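Local coordinates for protein putative histidinol-phosphate aminotransferase (PDB 3P1T) that probably catalyses the pyridoxal-phosphate-dependent transamination of L-histidinol phosphate with 2-oxoglutarate, a step in histidine biosynthesis, at residues I77-S85 against Y103-L112; S89-P98 against L112-T120. All coordinates share one frame; numbering follows the deposited sequence.

Contact 1. Residues I77-S85 against Y103-L112; sequences IDECFDRIS and YRARIAVSGL
The Phe-81 ring carries the Tyr-103 backbone over one face, while Arg-106 CB meets Phe-81 CD1 obliquely at 3.5 Å; the Tyr-103 ring has Ile-77 CG1 at its edge, and the Arg-106 guanidinium has Val-109 CG2 over one face and the Asp-82 carboxylate at its edge. This is helix-helix packing, at -48°, on one side of the central sheet of an aminotransferase. The two aromatic rings are near parallel but slid apart, so they touch along their margins. With CG anti to the backbone N (chi1 -169°), Phe-81 reaches helix 103-107, where its CZ meets Ile-107 CG1 at 3.7 Å. On the side facing the second subunit, Arg-106 bends at chi2 and chi3 and gives NH1 to the syn lone pair of Asp-82 OD2 (2.8 Å), nearly in the guanidinium plane but bent, at 130° about the hydrogen. Asp-78 adds a long, charge-only pair to NE; its OD2 is hydrogen-bonded to Phe-226 N of the second subunit, and Arg-106 NH1 also reaches Lys-223 O there, so the network lies at the dimer interface. A water donates to both Asp-82 OD1 (2.9 Å) and Arg-106 O.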
loop_
_atom_site.group_PDB
_atom_site.type_symbol
_atom_site.label_atom_id
_atom_site.label_comp_id
_atom_site.label_asym_id
_atom_site.label_seq_id
_atom_site.Cartn_x
_atom_site.Cartn_y
_atom_site.Cartn_z
ATOM N N ILE A 77 5.373 7.407 5.653
ATOM C CA ILE A 77 6.439 7.313 6.641
ATOM C C ILE A 77 6.360 5.941 7.373
ATOM O O ILE A 77 7.420 5.436 7.753
ATOM C CB ILE A 77 6.422 8.544 7.614
ATOM C CG1 ILE A 77 7.671 8.620 8.538
ATOM C CG2 ILE A 77 5.127 8.676 8.386
ATOM C CD1 ILE A 77 9.049 8.565 7.869
ATOM N N ASP A 78 5.162 5.302 7.485
ATOM C CA ASP A 78 5.053 3.976 8.142
ATOM C C ASP A 78 5.847 2.924 7.371
ATOM O O ASP A 78 6.656 2.239 7.996
ATOM C CB ASP A 78 3.594 3.501 8.323
ATOM C CG ASP A 78 2.763 4.200 9.389
ATOM O OD1 ASP A 78 3.141 5.325 9.807
ATOM O OD2 ASP A 78 1.687 3.669 9.742
ATOM N N GLU A 79 5.655 2.806 6.023
ATOM C CA GLU A 79 6.434 1.836 5.236
ATOM C C GLU A 79 7.918 2.160 5.304
ATOM O O GLU A 79 8.737 1.260 5.454
ATOM C CB GLU A 79 5.992 1.770 3.766
ATOM C CG GLU A 79 6.904 0.854 2.953
ATOM C CD GLU A 79 6.518 0.475 1.543
ATOM O OE1 GLU A 79 5.588 1.090 0.976
ATOM O OE2 GLU A 79 7.155 -0.458 1.005
ATOM N N CYS A 80 8.249 3.443 5.178
ATOM C CA CYS A 80 9.602 3.963 5.229
ATOM C C CYS A 80 10.320 3.486 6.516
ATOM O O CYS A 80 11.400 2.889 6.431
ATOM C CB CYS A 80 9.560 5.485 5.146
ATOM S SG CYS A 80 11.177 6.281 5.333
ATOM N N PHE A 81 9.694 3.725 7.697
ATOM C CA PHE A 81 10.256 3.372 8.995
ATOM C C PHE A 81 10.422 1.861 9.115
ATOM O O PHE A 81 11.448 1.410 9.618
ATOM C CB PHE A 81 9.383 3.912 10.155
ATOM C CG PHE A 81 10.055 3.811 11.505
ATOM C CD1 PHE A 81 10.003 2.626 12.242
ATOM C CD2 PHE A 81 10.776 4.885 12.023
ATOM C CE1 PHE A 81 10.687 2.506 13.443
ATOM C CE2 PHE A 81 11.443 4.768 13.230
ATOM C CZ PHE A 81 11.401 3.575 13.928
ATOM N N ASP A 82 9.425 1.087 8.673
ATOM C CA ASP A 82 9.439 -0.381 8.757
ATOM C C ASP A 82 10.534 -1.000 7.911
ATOM O O ASP A 82 11.277 -1.838 8.421
ATOM C CB ASP A 82 8.093 -0.997 8.336
ATOM C CG ASP A 82 6.982 -0.937 9.370
ATOM O OD1 ASP A 82 7.184 -0.309 10.425
ATOM O OD2 ASP A 82 5.935 -1.574 9.151
ATOM N N ARG A 83 10.654 -0.598 6.636
ATOM C CA ARG A 83 11.642 -1.205 5.750
ATOM C C ARG A 83 13.072 -0.811 6.178
ATOM O O ARG A 83 13.956 -1.656 6.093
ATOM C CB ARG A 83 11.368 -0.850 4.285
ATOM C CG ARG A 83 9.987 -1.343 3.869
ATOM C CD ARG A 83 9.964 -2.142 2.591
ATOM N NE ARG A 83 8.613 -2.610 2.281
ATOM C CZ ARG A 83 8.116 -3.773 2.688
ATOM N NH1 ARG A 83 8.851 -4.601 3.420
ATOM N NH2 ARG A 83 6.887 -4.126 2.360
ATOM N N ILE A 84 13.282 0.409 6.727
ATOM C CA ILE A 84 14.596 0.830 7.209
ATOM C C ILE A 84 14.938 0.038 8.473
ATOM O O ILE A 84 16.033 -0.530 8.555
ATOM C CB ILE A 84 14.701 2.372 7.450
ATOM C CG1 ILE A 84 14.672 3.133 6.120
ATOM C CG2 ILE A 84 15.990 2.732 8.224
ATOM C CD1 ILE A 84 14.637 4.658 6.269
ATOM N N SER A 85 14.011 -0.005 9.453
ATOM C CA SER A 85 14.242 -0.683 10.733
ATOM C C SER A 85 14.484 -2.199 10.522
ATOM O O SER A 85 15.297 -2.762 11.241
ATOM C CB SER A 85 13.094 -0.443 11.713
ATOM O OG SER A 85 11.870 -1.055 11.340
ATOM N N TYR A 103 6.622 7.271 14.862
ATOM C CA TYR A 103 7.803 6.424 15.076
ATOM C C TYR A 103 7.559 5.536 16.286
ATOM O O TYR A 103 7.784 4.331 16.193
ATOM C CB TYR A 103 9.092 7.250 15.229
ATOM C CG TYR A 103 9.228 8.390 14.239
ATOM C CD1 TYR A 103 9.091 8.175 12.870
ATOM C CD2 TYR A 103 9.566 9.669 14.665
ATOM C CE1 TYR A 103 9.192 9.223 11.961
ATOM C CE2 TYR A 103 9.726 10.713 13.759
ATOM C CZ TYR A 103 9.521 10.486 12.412
ATOM O OH TYR A 103 9.640 11.527 11.545
ATOM N N ARG A 104 6.978 6.098 17.372
ATOM C CA ARG A 104 6.596 5.318 18.560
ATOM C C ARG A 104 5.658 4.145 18.217
ATOM O O ARG A 104 5.826 3.058 18.762
ATOM C CB ARG A 104 5.902 6.195 19.597
ATOM C CG ARG A 104 6.798 6.704 20.689
ATOM C CD ARG A 104 5.964 7.385 21.744
ATOM N NE ARG A 104 6.785 7.769 22.895
ATOM C CZ ARG A 104 6.297 8.091 24.087
ATOM N NH1 ARG A 104 4.994 8.040 24.314
ATOM N NH2 ARG A 104 7.110 8.437 25.069
ATOM N N ALA A 105 4.669 4.385 17.329
ATOM C CA ALA A 105 3.663 3.414 16.892
ATOM C C ALA A 105 4.297 2.243 16.175
ATOM O O ALA A 105 3.929 1.108 16.456
ATOM C CB ALA A 105 2.650 4.082 15.988
ATOM N N ARG A 106 5.272 2.506 15.293
ATOM C CA ARG A 106 6.000 1.476 14.524
ATOM C C ARG A 106 6.991 0.707 15.414
ATOM O O ARG A 106 7.221 -0.489 15.185
ATOM C CB ARG A 106 6.731 2.125 13.337
ATOM C CG ARG A 106 5.779 2.706 12.292
ATOM C CD ARG A 106 5.173 1.590 11.459
ATOM N NE ARG A 106 3.825 1.222 11.874
ATOM C CZ ARG A 106 3.221 0.082 11.558
ATOM N NH1 ARG A 106 3.873 -0.863 10.894
ATOM N NH2 ARG A 106 1.980 -0.147 11.958
ATOM N N ILE A 107 7.559 1.378 16.443
ATOM C CA ILE A 107 8.471 0.751 17.403
ATOM C C ILE A 107 7.620 -0.210 18.304
ATOM O O ILE A 107 8.099 -1.275 18.692
ATOM C CB ILE A 107 9.275 1.837 18.187
ATOM C CG1 ILE A 107 10.429 2.370 17.286
ATOM C CG2 ILE A 107 9.851 1.285 19.506
ATOM C CD1 ILE A 107 10.963 3.755 17.619
ATOM N N ALA A 108 6.336 0.116 18.509
ATOM C CA ALA A 108 5.392 -0.678 19.274
ATOM C C ALA A 108 4.956 -1.942 18.534
ATOM O O ALA A 108 4.358 -2.819 19.162
ATOM C CB ALA A 108 4.171 0.157 19.589
ATOM N N VAL A 109 5.149 -2.011 17.206
ATOM C CA VAL A 109 4.746 -3.217 16.462
ATOM C C VAL A 109 5.991 -4.021 16.141
ATOM O O VAL A 109 5.873 -5.082 15.570
ATOM C CB VAL A 109 3.872 -3.001 15.196
ATOM C CG1 VAL A 109 2.505 -2.443 15.556
ATOM C CG2 VAL A 109 4.559 -2.133 14.162
ATOM N N SER A 110 7.168 -3.559 16.545
ATOM C CA SER A 110 8.425 -4.290 16.335
ATOM C C SER A 110 9.065 -4.679 17.684
ATOM O O SER A 110 8.502 -4.400 18.744
ATOM C CB SER A 110 9.389 -3.434 15.522
ATOM O OG SER A 110 9.782 -2.316 16.303
ATOM N N GLY A 111 10.258 -5.247 17.639
ATOM C CA GLY A 111 11.019 -5.563 18.839
ATOM C C GLY A 111 12.299 -4.749 18.918
ATOM O O GLY A 111 13.354 -5.268 19.337
ATOM N N LEU A 112 12.217 -3.460 18.502
ATOM C CA LEU A 112 13.373 -2.578 18.487
ATOM C C LEU A 112 13.600 -1.891 19.814
ATOM O O LEU A 112 12.644 -1.442 20.456
ATOM C CB LEU A 112 13.222 -1.492 17.409
ATOM C CG LEU A 112 12.915 -1.888 15.958
ATOM C CD1 LEU A 112 12.583 -0.667 15.152
ATOM C CD2 LEU A 112 14.048 -2.680 15.321
HETATM O O HOH W 1 7.599 -2.048 12.648
#

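Contact 2. Residues S89-P98 against L112-T120; sequences SSMRFVTAWP and LRHFEIGLT
Thr-95 OG1 is gripped twice: His-114 NE2 donates to it at 2.7 Å, in the plane of the imidazole, and the hydroxyl in turn gives its proton to a water. That water passes its own protons to Ala-96 O and to Glu-116 OE2 (2.7 Å), tying two side chains of the Thr-95 face to the backbone of Ala-96. A trans first torsion (chi1 -170°) swings the imidazole across to Thr-95, crossing its side chain at about a right angle. These side chains stand on a parallel pair, strands 92-96 and 113-117, the two ends of a beta-alpha-beta crossover at the margin of this chain's mixed sheet. The ladder starts with Phe-93 N to Arg-113 O (2.9 Å), continues through Phe-115 N to Phe-93 O and Ile-117 N to Thr-95 O, and closes with Trp-97 N on Ile-117 O (2.9 Å); the rung from Thr-95 N to Phe-115 O is weak. On the face of Val-94, the Arg-92 guanidinium lies flat on the Phe-115 ring, planes 14° apart and centres 4.5 Å apart, while its NH2 pairs with Asp-137. Val-94 CG1 and Ile-117 CD1 continue this face as an apolar pair. On the other face Leu-112 CD1 makes a CH-pi contact 3.8 Å from the Phe-93 ring centroid. Beyond the strands, Pro-98, after a cis peptide bond, packs on Leu-119. The polar chain thus runs one way from NE2 to the water, where it divides between Ala-96 O and Glu-116 OE2, a carboxylate probably ionised, since it also pairs with Arg-104.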
loop_
_atom_site.group_PDB
_atom_site.type_symbol
_atom_site.label_atom_id
_atom_site.label_comp_id
_atom_site.label_asym_id
_atom_site.label_seq_id
_atom_site.Cartn_x
_atom_site.Cartn_y
_atom_site.Cartn_z
ATOM N N SER A 89 17.715 -3.899 12.536
ATOM C CA SER A 89 16.898 -4.421 13.640
ATOM C C SER A 89 17.669 -4.580 14.967
ATOM O O SER A 89 17.023 -4.611 16.025
ATOM C CB SER A 89 16.262 -5.761 13.259
ATOM O OG SER A 89 17.208 -6.675 12.737
ATOM N N SER A 90 19.016 -4.623 14.934
ATOM C CA SER A 90 19.810 -4.756 16.165
ATOM C C SER A 90 20.168 -3.396 16.772
ATOM O O SER A 90 20.581 -3.343 17.932
ATOM C CB SER A 90 21.085 -5.545 15.898
ATOM O OG SER A 90 20.761 -6.900 15.635
HETATM N N MSE A 91 20.015 -2.306 16.006
HETATM C CA MSE A 91 20.368 -0.971 16.472
HETATM C C MSE A 91 19.333 -0.393 17.464
HETATM O O MSE A 91 18.163 -0.814 17.507
HETATM C CB MSE A 91 20.506 0.001 15.273
HETATM C CG MSE A 91 21.506 -0.457 14.203
HETATM SE SE MSE A 91 21.862 0.925 12.841
HETATM C CE MSE A 91 23.272 1.869 13.753
ATOM N N ARG A 92 19.775 0.612 18.236
ATOM C CA ARG A 92 18.899 1.351 19.125
ATOM C C ARG A 92 18.325 2.480 18.313
ATOM O O ARG A 92 19.063 3.239 17.684
ATOM C CB ARG A 92 19.645 1.834 20.371
ATOM C CG ARG A 92 18.753 2.550 21.368
ATOM C CD ARG A 92 19.509 3.020 22.587
ATOM N NE ARG A 92 20.400 4.153 22.323
ATOM C CZ ARG A 92 20.898 4.950 23.269
ATOM N NH1 ARG A 92 20.550 4.782 24.538
ATOM N NH2 ARG A 92 21.702 5.957 22.945
ATOM N N PHE A 93 17.008 2.562 18.266
ATOM C CA PHE A 93 16.339 3.617 17.521
ATOM C C PHE A 93 16.155 4.817 18.447
ATOM O O PHE A 93 15.761 4.671 19.613
ATOM C CB PHE A 93 15.030 3.106 16.916
ATOM C CG PHE A 93 15.337 2.262 15.700
ATOM C CD1 PHE A 93 15.774 0.947 15.838
ATOM C CD2 PHE A 93 15.260 2.802 14.422
ATOM C CE1 PHE A 93 16.142 0.193 14.722
ATOM C CE2 PHE A 93 15.599 2.031 13.306
ATOM C CZ PHE A 93 16.054 0.741 13.467
ATOM N N VAL A 94 16.564 5.989 17.946
ATOM C CA VAL A 94 16.549 7.233 18.703
ATOM C C VAL A 94 15.625 8.244 18.005
ATOM O O VAL A 94 15.829 8.593 16.841
ATOM C CB VAL A 94 17.983 7.780 18.878
ATOM C CG1 VAL A 94 17.976 9.166 19.501
ATOM C CG2 VAL A 94 18.840 6.834 19.696
ATOM N N THR A 95 14.602 8.695 18.726
ATOM C CA THR A 95 13.624 9.662 18.222
ATOM C C THR A 95 13.452 10.783 19.247
ATOM O O THR A 95 13.889 10.645 20.397
ATOM C CB THR A 95 12.277 8.962 17.918
ATOM O OG1 THR A 95 11.705 8.464 19.136
ATOM C CG2 THR A 95 12.405 7.844 16.884
ATOM N N ALA A 96 12.807 11.891 18.832
ATOM C CA ALA A 96 12.506 13.016 19.725
ATOM C C ALA A 96 11.195 12.795 20.444
ATOM O O ALA A 96 10.268 12.220 19.881
ATOM C CB ALA A 96 12.446 14.304 18.940
ATOM N N TRP A 97 11.120 13.210 21.694
ATOM C CA TRP A 97 9.884 13.170 22.458
ATOM C C TRP A 97 9.906 14.290 23.501
ATOM O O TRP A 97 10.776 14.277 24.373
ATOM C CB TRP A 97 9.601 11.817 23.104
ATOM C CG TRP A 97 8.195 11.727 23.627
ATOM C CD1 TRP A 97 7.789 11.919 24.915
ATOM C CD2 TRP A 97 7.001 11.539 22.852
ATOM N NE1 TRP A 97 6.425 11.807 25.002
ATOM C CE2 TRP A 97 5.913 11.567 23.753
ATOM C CE3 TRP A 97 6.744 11.324 21.483
ATOM C CZ2 TRP A 97 4.588 11.370 23.335
ATOM C CZ3 TRP A 97 5.428 11.155 21.067
ATOM C CH2 TRP A 97 4.371 11.162 21.989
ATOM N N PRO A 98 9.004 15.296 23.405
ATOM C CA PRO A 98 7.899 15.454 22.445
ATOM C C PRO A 98 8.367 15.536 21.004
ATOM O O PRO A 98 9.453 16.052 20.737
ATOM C CB PRO A 98 7.257 16.784 22.866
ATOM C CG PRO A 98 7.569 16.902 24.307
ATOM C CD PRO A 98 8.974 16.373 24.409
ATOM N N LEU A 112 12.217 -3.460 18.502
ATOM C CA LEU A 112 13.373 -2.578 18.487
ATOM C C LEU A 112 13.600 -1.891 19.814
ATOM O O LEU A 112 12.644 -1.442 20.456
ATOM C CB LEU A 112 13.222 -1.492 17.409
ATOM C CG LEU A 112 12.915 -1.888 15.958
ATOM C CD1 LEU A 112 12.583 -0.667 15.152
ATOM C CD2 LEU A 112 14.048 -2.680 15.321
ATOM N N ARG A 113 14.889 -1.745 20.184
ATOM C CA ARG A 113 15.369 -0.938 21.311
ATOM C C ARG A 113 15.082 0.531 21.023
ATOM O O ARG A 113 15.138 0.962 19.859
ATOM C CB ARG A 113 16.863 -1.171 21.553
ATOM C CG ARG A 113 17.144 -2.360 22.452
ATOM C CD ARG A 113 18.516 -2.925 22.212
ATOM N NE ARG A 113 19.594 -2.022 22.595
ATOM C CZ ARG A 113 20.613 -1.702 21.805
ATOM N NH1 ARG A 113 20.692 -2.200 20.574
ATOM N NH2 ARG A 113 21.563 -0.881 22.237
ATOM N N HIS A 114 14.720 1.291 22.063
ATOM C CA HIS A 114 14.340 2.678 21.835
ATOM C C HIS A 114 14.823 3.591 22.970
ATOM O O HIS A 114 14.693 3.254 24.155
ATOM C CB HIS A 114 12.800 2.741 21.690
ATOM C CG HIS A 114 12.230 4.049 21.223
ATOM N ND1 HIS A 114 10.973 4.453 21.610
ATOM C CD2 HIS A 114 12.757 4.990 20.404
ATOM C CE1 HIS A 114 10.771 5.622 21.017
ATOM N NE2 HIS A 114 11.813 5.982 20.279
ATOM N N PHE A 115 15.405 4.738 22.572
ATOM C CA PHE A 115 15.868 5.827 23.428
ATOM C C PHE A 115 15.312 7.115 22.873
ATOM O O PHE A 115 15.297 7.287 21.656
ATOM C CB PHE A 115 17.402 5.872 23.562
ATOM C CG PHE A 115 17.908 7.090 24.324
ATOM C CD1 PHE A 115 17.821 7.151 25.710
ATOM C CD2 PHE A 115 18.448 8.185 23.648
ATOM C CE1 PHE A 115 18.265 8.295 26.408
ATOM C CE2 PHE A 115 18.894 9.325 24.345
ATOM C CZ PHE A 115 18.803 9.372 25.721
ATOM N N GLU A 116 14.851 8.022 23.738
ATOM C CA GLU A 116 14.260 9.274 23.254
ATOM C C GLU A 116 14.999 10.513 23.741
ATOM O O GLU A 116 15.409 10.582 24.898
ATOM C CB GLU A 116 12.795 9.392 23.673
ATOM C CG GLU A 116 11.879 8.434 22.947
ATOM C CD GLU A 116 10.453 8.479 23.440
ATOM O OE1 GLU A 116 10.243 8.526 24.673
ATOM O OE2 GLU A 116 9.540 8.463 22.587
ATOM N N ILE A 117 15.138 11.492 22.828
ATOM C CA ILE A 117 15.746 12.805 23.064
ATOM C C ILE A 117 14.642 13.766 23.468
ATOM O O ILE A 117 13.705 13.991 22.705
ATOM C CB ILE A 117 16.537 13.327 21.828
ATOM C CG1 ILE A 117 17.646 12.362 21.425
ATOM C CG2 ILE A 117 17.091 14.739 22.081
ATOM C CD1 ILE A 117 18.265 12.662 20.100
ATOM N N GLY A 118 14.773 14.333 24.652
ATOM C CA GLY A 118 13.821 15.309 25.162
ATOM C C GLY A 118 13.999 16.686 24.560
ATOM O O GLY A 118 14.887 16.905 23.718
ATOM N N LEU A 119 13.141 17.625 24.984
ATOM C CA LEU A 119 13.214 18.994 24.487
ATOM C C LEU A 119 13.479 19.976 25.616
ATOM O O LEU A 119 13.101 19.737 26.770
ATOM C CB LEU A 119 11.929 19.412 23.738
ATOM C CG LEU A 119 11.452 18.559 22.552
ATOM C CD1 LEU A 119 10.215 19.153 21.940
ATOM C CD2 LEU A 119 12.527 18.401 21.472
ATOM N N THR A 120 14.117 21.102 25.270
ATOM C CA THR A 120 14.361 22.216 26.182
ATOM C C THR A 120 13.034 22.969 26.317
ATOM O O THR A 120 12.056 22.614 25.655
ATOM C CB THR A 120 15.525 23.116 25.681
ATOM O OG1 THR A 120 15.120 23.851 24.516
ATOM C CG2 THR A 120 16.828 22.348 25.425
HETATM O O HOH W 2 16.696 -2.844 18.181
HETATM O O HOH W 3 9.496 9.429 20.013
#

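The contacts follow a continuous run of chain, helix 76-87, strand 92-96, helix 102-107 and strand 113-117, so their segments alternate, and Leu-112 belongs to both. Their centres lie about 12 Å apart. The helices of contact 1 cover the Phe-93 and Thr-95 face of contact 2: Ser-85 CA meets Phe-93 CZ at 3.6 Å and Ile-107 CD1 meets His-114 CD2 at 3.5 Å. Arg-104 NE salt-bridges Glu-116 OE2 (2.9 Å). The Ile-77 side chain is about 6 Å from a bound tartrate, probably from the crystallisation liquor, which may mark a pocket. Tyr-103 OH hydrogen-bonds Asp-170, possibly the aspartate that in this family pairs with the cofactor's pyridine nitrogen, so contact 1 probably borders that site.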